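Local coordinates for translocator protein bipD (Burkholderia pseudomallei, PDB 3NFT) that is required for invasion of epithelial cells and survival within host cells, and probably regulates secretion of the effectors BipB and BipC, at residues I229-S234 against T252-Q257; L57-R62 against A245-W250; G178-L183 against D233-D238. All coordinates share one frame; numbering follows the deposited sequence.

Contact 1 of 3, residues I229-S234 against T252-Q257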
# COMPACT_ATOMS: atom_id res chain seq x y z
N ILE A 229 -8.90 -7.36 41.52
CA ILE A 229 -8.58 -6.70 42.80
C ILE A 229 -9.85 -6.36 43.59
O ILE A 229 -9.94 -6.62 44.78
CB ILE A 229 -7.74 -5.46 42.54
CG1 ILE A 229 -6.34 -5.90 42.10
CG2 ILE A 229 -7.73 -4.57 43.82
CD1 ILE A 229 -5.43 -4.75 41.60
N LYS A 230 -10.85 -5.83 42.90
CA LYS A 230 -12.12 -5.49 43.55
C LYS A 230 -12.79 -6.75 44.08
O LYS A 230 -13.31 -6.77 45.18
CB LYS A 230 -13.05 -4.67 42.63
CG LYS A 230 -12.61 -3.23 42.48
CD LYS A 230 -13.39 -2.47 41.46
CE LYS A 230 -12.79 -1.08 41.23
NZ LYS A 230 -12.45 -0.38 42.50
N MET A 231 -12.75 -7.83 43.29
CA MET A 231 -13.27 -9.13 43.74
C MET A 231 -12.51 -9.63 44.98
O MET A 231 -13.11 -9.99 45.99
CB MET A 231 -13.16 -10.15 42.61
CG MET A 231 -14.15 -10.00 41.49
SD MET A 231 -13.71 -11.19 40.20
CE MET A 231 -15.28 -11.58 39.51
N ARG A 232 -11.19 -9.59 44.90
CA ARG A 232 -10.36 -9.99 46.04
C ARG A 232 -10.67 -9.18 47.30
O ARG A 232 -10.86 -9.73 48.41
CB ARG A 232 -8.87 -9.85 45.70
CG ARG A 232 -7.93 -10.50 46.69
CD ARG A 232 -6.49 -9.98 46.48
NE ARG A 232 -6.48 -8.53 46.68
CZ ARG A 232 -5.61 -7.67 46.13
NH1 ARG A 232 -4.65 -8.09 45.31
NH2 ARG A 232 -5.75 -6.37 46.38
N ASP A 233 -10.72 -7.86 47.15
CA ASP A 233 -10.94 -6.97 48.30
C ASP A 233 -12.35 -7.02 48.87
O ASP A 233 -12.58 -6.55 49.99
CB ASP A 233 -10.64 -5.53 47.92
CG ASP A 233 -9.18 -5.28 47.65
OD1 ASP A 233 -8.91 -4.20 47.08
OD2 ASP A 233 -8.31 -6.14 47.97
N SER A 234 -13.29 -7.64 48.15
CA SER A 234 -14.66 -7.79 48.65
C SER A 234 -14.80 -8.88 49.71
O SER A 234 -15.82 -8.94 50.40
CB SER A 234 -15.64 -8.07 47.51
OG SER A 234 -15.49 -9.40 47.01
N THR A 252 -23.85 -10.27 45.13
CA THR A 252 -24.26 -9.29 44.13
C THR A 252 -23.09 -8.40 43.73
O THR A 252 -22.88 -8.12 42.55
CB THR A 252 -25.46 -8.48 44.61
OG1 THR A 252 -26.58 -9.37 44.77
CG2 THR A 252 -25.81 -7.35 43.63
N ALA A 253 -22.31 -7.94 44.71
CA ALA A 253 -21.15 -7.14 44.38
C ALA A 253 -20.14 -7.93 43.56
O ALA A 253 -19.58 -7.42 42.60
CB ALA A 253 -20.50 -6.60 45.65
N PHE A 254 -19.92 -9.17 43.96
CA PHE A 254 -18.97 -10.04 43.27
C PHE A 254 -19.38 -10.24 41.83
O PHE A 254 -18.57 -10.12 40.90
CB PHE A 254 -18.87 -11.38 44.02
CG PHE A 254 -17.65 -12.17 43.70
CD1 PHE A 254 -16.45 -11.91 44.37
CD2 PHE A 254 -17.69 -13.15 42.75
CE1 PHE A 254 -15.30 -12.65 44.10
CE2 PHE A 254 -16.53 -13.90 42.46
CZ PHE A 254 -15.34 -13.64 43.15
N SER A 255 -20.67 -10.52 41.64
CA SER A 255 -21.25 -10.69 40.32
C SER A 255 -21.14 -9.46 39.46
O SER A 255 -20.99 -9.56 38.24
CB SER A 255 -22.72 -11.09 40.45
OG SER A 255 -22.82 -12.36 41.05
N GLY A 256 -21.25 -8.28 40.07
CA GLY A 256 -21.05 -7.05 39.35
C GLY A 256 -19.67 -6.98 38.71
O GLY A 256 -19.54 -6.63 37.54
N GLN A 257 -18.64 -7.37 39.45
CA GLN A 257 -17.28 -7.39 38.91
C GLN A 257 -17.13 -8.48 37.82
O GLN A 257 -16.54 -8.23 36.78
CB GLN A 257 -16.29 -7.62 40.02
CG GLN A 257 -16.27 -6.49 41.04
CD GLN A 257 -15.94 -5.10 40.46
OE1 GLN A 257 -15.10 -4.97 39.54
NE2 GLN A 257 -16.62 -4.07 40.98
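Met231 and Phe254 mark the closest backbone approach, with CA atoms 5.8 Å apart, where helical residues 229-233 and 252-257 run nearly antiparallel (167° between their directions) and their axes come within 9.3 Å. The Met231 and Phe254 side chains cross at about a right angle. Met231 CG makes a CH-pi contact over one ring face, 4.2 Å from the centroid of the Phe254 ring and displaced toward the rim, while CB touches Phe254 CE1 at 3.6 Å. Phe254 CG is anti to its own backbone N (chi1 -161°), and CE1 is the ring atom that comes nearest to Met231 CB. SD completes a Met-aromatic contact, approaching the centroid of the Phe254 ring obliquely at 4.6 Å. Met231 also slides past Gln257 in the opposite direction, Met231 CG to Gln257 CB at 3.5 Å. Gln257, bent at chi2, turns its amide across the aliphatic part of Lys230, and Lys230 CD lies 3.6 Å from Gln257 OE1. At the edge of the Phe254 ring, in plane, sits Ser234 OG, which donates to Met231 O at 2.7 Å and also accepts the indole N-H of Trp250. Leu59 and Leu161 also touch Phe254. The chemistry is thus mainly packing around two buried side chains, with an amide-methylene contact at the rim. The two segments share no hydrogen bond, so packing dominates between them, while the bond from Trp250 NE1 to Ser234 OG adds a polar tie one turn away on helix 244-295.

Contact 2 of 3, residues L57-R62 against A245-W250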
# COMPACT_ATOMS: atom_id res chain seq x y z
N LEU A 57 -21.83 -19.29 34.87
CA LEU A 57 -21.26 -19.56 36.17
C LEU A 57 -22.08 -18.85 37.26
O LEU A 57 -22.48 -17.70 37.08
CB LEU A 57 -19.78 -19.17 36.18
CG LEU A 57 -18.97 -19.68 37.36
CD1 LEU A 57 -17.59 -20.03 36.93
CD2 LEU A 57 -18.98 -18.59 38.44
N ARG A 58 -22.36 -19.56 38.35
CA ARG A 58 -23.09 -19.03 39.48
C ARG A 58 -22.56 -19.55 40.76
O ARG A 58 -22.28 -20.74 40.88
CB ARG A 58 -24.54 -19.45 39.40
CG ARG A 58 -25.22 -18.76 38.34
CD ARG A 58 -26.63 -18.92 38.52
NE ARG A 58 -27.35 -18.15 37.55
CZ ARG A 58 -28.68 -18.15 37.52
NH1 ARG A 58 -29.35 -18.81 38.46
NH2 ARG A 58 -29.31 -17.42 36.63
N LEU A 59 -22.44 -18.66 41.74
CA LEU A 59 -22.06 -19.07 43.07
C LEU A 59 -23.22 -19.75 43.79
O LEU A 59 -24.38 -19.57 43.41
CB LEU A 59 -21.55 -17.86 43.89
CG LEU A 59 -20.30 -17.16 43.35
CD1 LEU A 59 -19.71 -16.19 44.38
CD2 LEU A 59 -19.21 -18.06 42.85
N PRO A 60 -22.93 -20.52 44.85
CA PRO A 60 -23.99 -21.06 45.68
C PRO A 60 -24.89 -19.95 46.25
O PRO A 60 -24.49 -18.79 46.28
CB PRO A 60 -23.24 -21.80 46.80
CG PRO A 60 -21.83 -21.93 46.34
CD PRO A 60 -21.59 -20.86 45.37
N ASP A 61 -26.10 -20.30 46.65
CA ASP A 61 -27.00 -19.35 47.22
C ASP A 61 -27.97 -20.08 48.13
O ASP A 61 -27.91 -21.31 48.26
CB ASP A 61 -27.73 -18.58 46.09
CG ASP A 61 -28.12 -17.15 46.48
OD1 ASP A 61 -28.16 -16.82 47.70
OD2 ASP A 61 -28.41 -16.36 45.56
N ARG A 62 -28.81 -19.31 48.81
CA ARG A 62 -29.89 -19.83 49.61
C ARG A 62 -31.12 -19.08 49.12
O ARG A 62 -31.23 -17.87 49.29
CB ARG A 62 -29.63 -19.56 51.09
CG ARG A 62 -30.65 -20.13 52.04
CD ARG A 62 -30.22 -21.48 52.54
NE ARG A 62 -29.25 -21.41 53.63
CZ ARG A 62 -28.85 -22.48 54.32
NH1 ARG A 62 -29.34 -23.68 54.02
NH2 ARG A 62 -27.98 -22.36 55.31
N ALA A 245 -28.98 -12.73 53.83
CA ALA A 245 -29.07 -11.41 53.22
C ALA A 245 -27.69 -10.78 53.02
O ALA A 245 -27.41 -10.22 51.97
CB ALA A 245 -29.98 -10.49 54.01
N ARG A 246 -26.82 -10.90 54.02
CA ARG A 246 -25.46 -10.35 53.87
C ARG A 246 -24.66 -11.13 52.82
O ARG A 246 -23.87 -10.56 52.05
CB ARG A 246 -24.72 -10.34 55.21
CG ARG A 246 -25.09 -9.15 56.04
CD ARG A 246 -24.19 -9.05 57.28
NE ARG A 246 -24.55 -7.95 58.19
CZ ARG A 246 -25.46 -8.04 59.16
NH1 ARG A 246 -26.15 -9.16 59.35
NH2 ARG A 246 -25.70 -6.99 59.94
N TYR A 247 -24.85 -12.44 52.75
CA TYR A 247 -24.17 -13.22 51.72
C TYR A 247 -24.62 -12.74 50.34
O TYR A 247 -23.82 -12.57 49.43
CB TYR A 247 -24.46 -14.71 51.90
CG TYR A 247 -23.92 -15.51 50.75
CD1 TYR A 247 -24.75 -15.87 49.68
CD2 TYR A 247 -22.58 -15.85 50.68
CE1 TYR A 247 -24.26 -16.57 48.62
CE2 TYR A 247 -22.07 -16.55 49.62
CZ TYR A 247 -22.91 -16.91 48.57
OH TYR A 247 -22.38 -17.62 47.49
N GLN A 248 -25.92 -12.52 50.18
CA GLN A 248 -26.44 -12.13 48.89
C GLN A 248 -25.94 -10.76 48.47
O GLN A 248 -25.70 -10.53 47.30
CB GLN A 248 -27.98 -12.18 48.89
CG GLN A 248 -28.47 -13.63 48.93
CD GLN A 248 -29.99 -13.79 48.90
OE1 GLN A 248 -30.74 -12.88 49.24
NE2 GLN A 248 -30.44 -14.98 48.52
N ALA A 249 -25.78 -9.85 49.44
CA ALA A 249 -25.22 -8.55 49.14
C ALA A 249 -23.80 -8.69 48.61
O ALA A 249 -23.41 -8.00 47.65
CB ALA A 249 -25.21 -7.66 50.37
N TRP A 250 -23.00 -9.54 49.26
CA TRP A 250 -21.64 -9.78 48.81
C TRP A 250 -21.63 -10.42 47.41
O TRP A 250 -20.90 -10.02 46.52
CB TRP A 250 -20.86 -10.66 49.82
CG TRP A 250 -19.60 -11.14 49.18
CD1 TRP A 250 -18.45 -10.42 48.98
CD2 TRP A 250 -19.40 -12.38 48.49
NE1 TRP A 250 -17.54 -11.17 48.28
CE2 TRP A 250 -18.10 -12.37 47.96
CE3 TRP A 250 -20.19 -13.52 48.32
CZ2 TRP A 250 -17.58 -13.44 47.22
CZ3 TRP A 250 -19.68 -14.58 47.60
CH2 TRP A 250 -18.40 -14.54 47.06
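Tyr247 donates its hydroxyl proton to the backbone carbonyl of Pro60, OH to O at 2.7 Å, from above the carbonyl plane (40° out of it). One helical residue on, Gln248 NE2 reaches Asp61 OD1 at 3.0 Å with a nearly straight N-H (167°). The carboxylate oxygen is met on its syn side, and the carboxylate and amide planes stand 83° apart. Arg62 N also donates to Asp61 OD1, at 2.8 Å, on the anti side but from the same face, so two N-H groups grip one oxygen and help fix the carboxylate's rotation. Farther out, Leu59 packs next: its CB lies 3.7 Å from Tyr247 OH, and the apolar contact is that of Leu59 CD1, which meets the six-membered ring of Trp250 obliquely, 3.4 Å from CH2. The Leu59 and Trp250 side chains cross at about a right angle. Together these bonds fasten the N-terminal region to the predicted coiled coil, consistent with that region acting as an intramolecular chaperone. Around them, Asp61 pairs through its backbone with Val68 in the 61-63/66-68 hairpin, while Pro60 and Tyr247 both pack on Ile165 of strand 165-168.

Contact 3 of 3, residues G178-L183 against D233-D238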
# COMPACT_ATOMS: atom_id res chain seq x y z
N GLY A 178 -10.46 -16.02 53.10
CA GLY A 178 -9.00 -15.98 52.95
C GLY A 178 -8.47 -16.94 51.90
O GLY A 178 -7.60 -16.59 51.10
N LYS A 179 -9.03 -18.15 51.87
CA LYS A 179 -8.64 -19.13 50.89
C LYS A 179 -9.00 -18.60 49.50
O LYS A 179 -8.24 -18.77 48.54
CB LYS A 179 -9.35 -20.45 51.14
CG LYS A 179 -8.99 -21.12 52.47
CD LYS A 179 -7.53 -21.43 52.54
CE LYS A 179 -7.19 -22.10 53.84
NZ LYS A 179 -8.23 -23.09 54.21
N ILE A 180 -10.16 -17.95 49.41
CA ILE A 180 -10.61 -17.41 48.12
C ILE A 180 -9.71 -16.26 47.67
O ILE A 180 -9.35 -16.17 46.50
CB ILE A 180 -12.08 -16.99 48.16
CG1 ILE A 180 -12.96 -18.19 48.50
CG2 ILE A 180 -12.53 -16.38 46.83
CD1 ILE A 180 -14.42 -17.91 48.70
N LYS A 181 -9.28 -15.41 48.61
CA LYS A 181 -8.36 -14.33 48.26
C LYS A 181 -7.09 -14.86 47.64
O LYS A 181 -6.59 -14.31 46.67
CB LYS A 181 -8.01 -13.52 49.50
CG LYS A 181 -9.11 -12.68 50.04
CD LYS A 181 -8.73 -12.08 51.40
CE LYS A 181 -9.91 -11.60 52.19
NZ LYS A 181 -9.48 -10.96 53.48
N ALA A 182 -6.57 -15.96 48.21
CA ALA A 182 -5.35 -16.56 47.71
C ALA A 182 -5.53 -17.10 46.28
O ALA A 182 -4.62 -16.98 45.43
CB ALA A 182 -4.85 -17.68 48.68
N LEU A 183 -6.67 -17.73 46.02
CA LEU A 183 -6.97 -18.20 44.67
C LEU A 183 -7.00 -17.05 43.67
O LEU A 183 -6.43 -17.14 42.59
CB LEU A 183 -8.31 -18.97 44.65
CG LEU A 183 -8.35 -20.33 45.33
CD1 LEU A 183 -9.81 -20.83 45.41
CD2 LEU A 183 -7.52 -21.33 44.55
N ASP A 233 -10.72 -7.86 47.15
CA ASP A 233 -10.94 -6.97 48.30
C ASP A 233 -12.35 -7.02 48.87
O ASP A 233 -12.58 -6.55 49.99
CB ASP A 233 -10.64 -5.53 47.92
CG ASP A 233 -9.18 -5.28 47.65
OD1 ASP A 233 -8.91 -4.20 47.08
OD2 ASP A 233 -8.31 -6.14 47.97
N SER A 234 -13.29 -7.64 48.15
CA SER A 234 -14.66 -7.79 48.65
C SER A 234 -14.80 -8.88 49.71
O SER A 234 -15.82 -8.94 50.40
CB SER A 234 -15.64 -8.07 47.51
OG SER A 234 -15.49 -9.40 47.01
N LEU A 235 -13.82 -9.77 49.79
CA LEU A 235 -13.97 -11.01 50.55
C LEU A 235 -13.71 -10.81 52.04
O LEU A 235 -12.82 -10.03 52.43
CB LEU A 235 -13.02 -12.06 50.03
CG LEU A 235 -13.45 -12.64 48.69
CD1 LEU A 235 -12.25 -13.16 47.94
CD2 LEU A 235 -14.58 -13.70 48.93
N PRO A 236 -14.48 -11.52 52.87
CA PRO A 236 -14.21 -11.58 54.31
C PRO A 236 -13.11 -12.60 54.55
O PRO A 236 -12.64 -13.26 53.62
CB PRO A 236 -15.54 -12.07 54.86
CG PRO A 236 -15.96 -13.08 53.83
CD PRO A 236 -15.56 -12.45 52.50
N PRO A 237 -12.69 -12.76 55.81
CA PRO A 237 -11.65 -13.74 56.15
C PRO A 237 -12.17 -15.18 56.25
O PRO A 237 -13.38 -15.38 56.13
CB PRO A 237 -11.13 -13.24 57.51
CG PRO A 237 -12.27 -12.60 58.04
CD PRO A 237 -13.01 -11.90 56.95
N ASP A 238 -11.28 -16.15 56.39
CA ASP A 238 -11.72 -17.52 56.65
C ASP A 238 -12.67 -17.62 57.85
O ASP A 238 -12.63 -16.82 58.80
CB ASP A 238 -10.55 -18.48 56.83
CG ASP A 238 -9.81 -18.75 55.56
OD1 ASP A 238 -8.64 -19.26 55.64
OD2 ASP A 238 -10.37 -18.50 54.46
O HOH W 1 -11.49 -9.67 54.85
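Lys181 and Leu235 slide past each other in opposite directions, and the lysine can be followed from CB to its tip. With CG anti to the carbonyl carbon (chi1 -71°), the chain leaves CB and brings CG to 3.8 Å from Leu235 CD1. It stays extended beyond that point, and CE comes over the loop backbone, 3.3 Å from Leu235 O and 3.5 Å from Pro236 O. At the tip, NZ donates to a water at 2.8 Å, which in turn donates to Leu235 O. The ammonium group therefore reaches this carbonyl through one bridging water, its hydrocarbon part having already packed on the leucine. Behind it, Leu235 CD1 presses on Ile180 CG2 at 3.4 Å, tighter than usual for two carbons, the side chains crossing at about a right angle.

At the start of the helix the chemistry turns polar. Asp238 OD2 accepts the backbone N-H of Lys179 at 2.9 Å, with an N-H...O angle of 151°, on the syn side of the carboxylate. A carboxylate beside the first-turn N-H groups probably gains from the positive end of the helix dipole. Lys179 crosses the same carboxylate, its NZ 4.1 Å from Asp238 OD1, beyond salt-bridge range. The contact joins the first turns of helix 177-189 to the loop between helix 226-233 and strand 240-243. Its buried side faces strand 172-175 and helix 244-295: Ile180 and Leu235 both touch Ile175, and Leu235 meets Trp250.

In the fold
All three contacts lie on one side of the chain's centre, their own centres 11 to 15 Å apart. Contact 2 has four buried and no exposed touching residues, contact 1 two buried and one exposed, and contact 3 two buried and three exposed, which puts contact 3 nearest the surface. Contacts 1 and 2 share helix 244-295, receiving helix 226-233 and the N-terminal 57-62 segment respectively; contact 3 does not use that helix. Chemistry follows place: contact 1 is mainly apolar, contact 2 adds direct side-chain bonds, and contact 3 relies partly on a helix-start carboxylate and a water. Trp250 NE1 of contact 2 lies 3.0 Å from Ser234 OG, a probable hydrogen bond to a residue common to contacts 1 and 3.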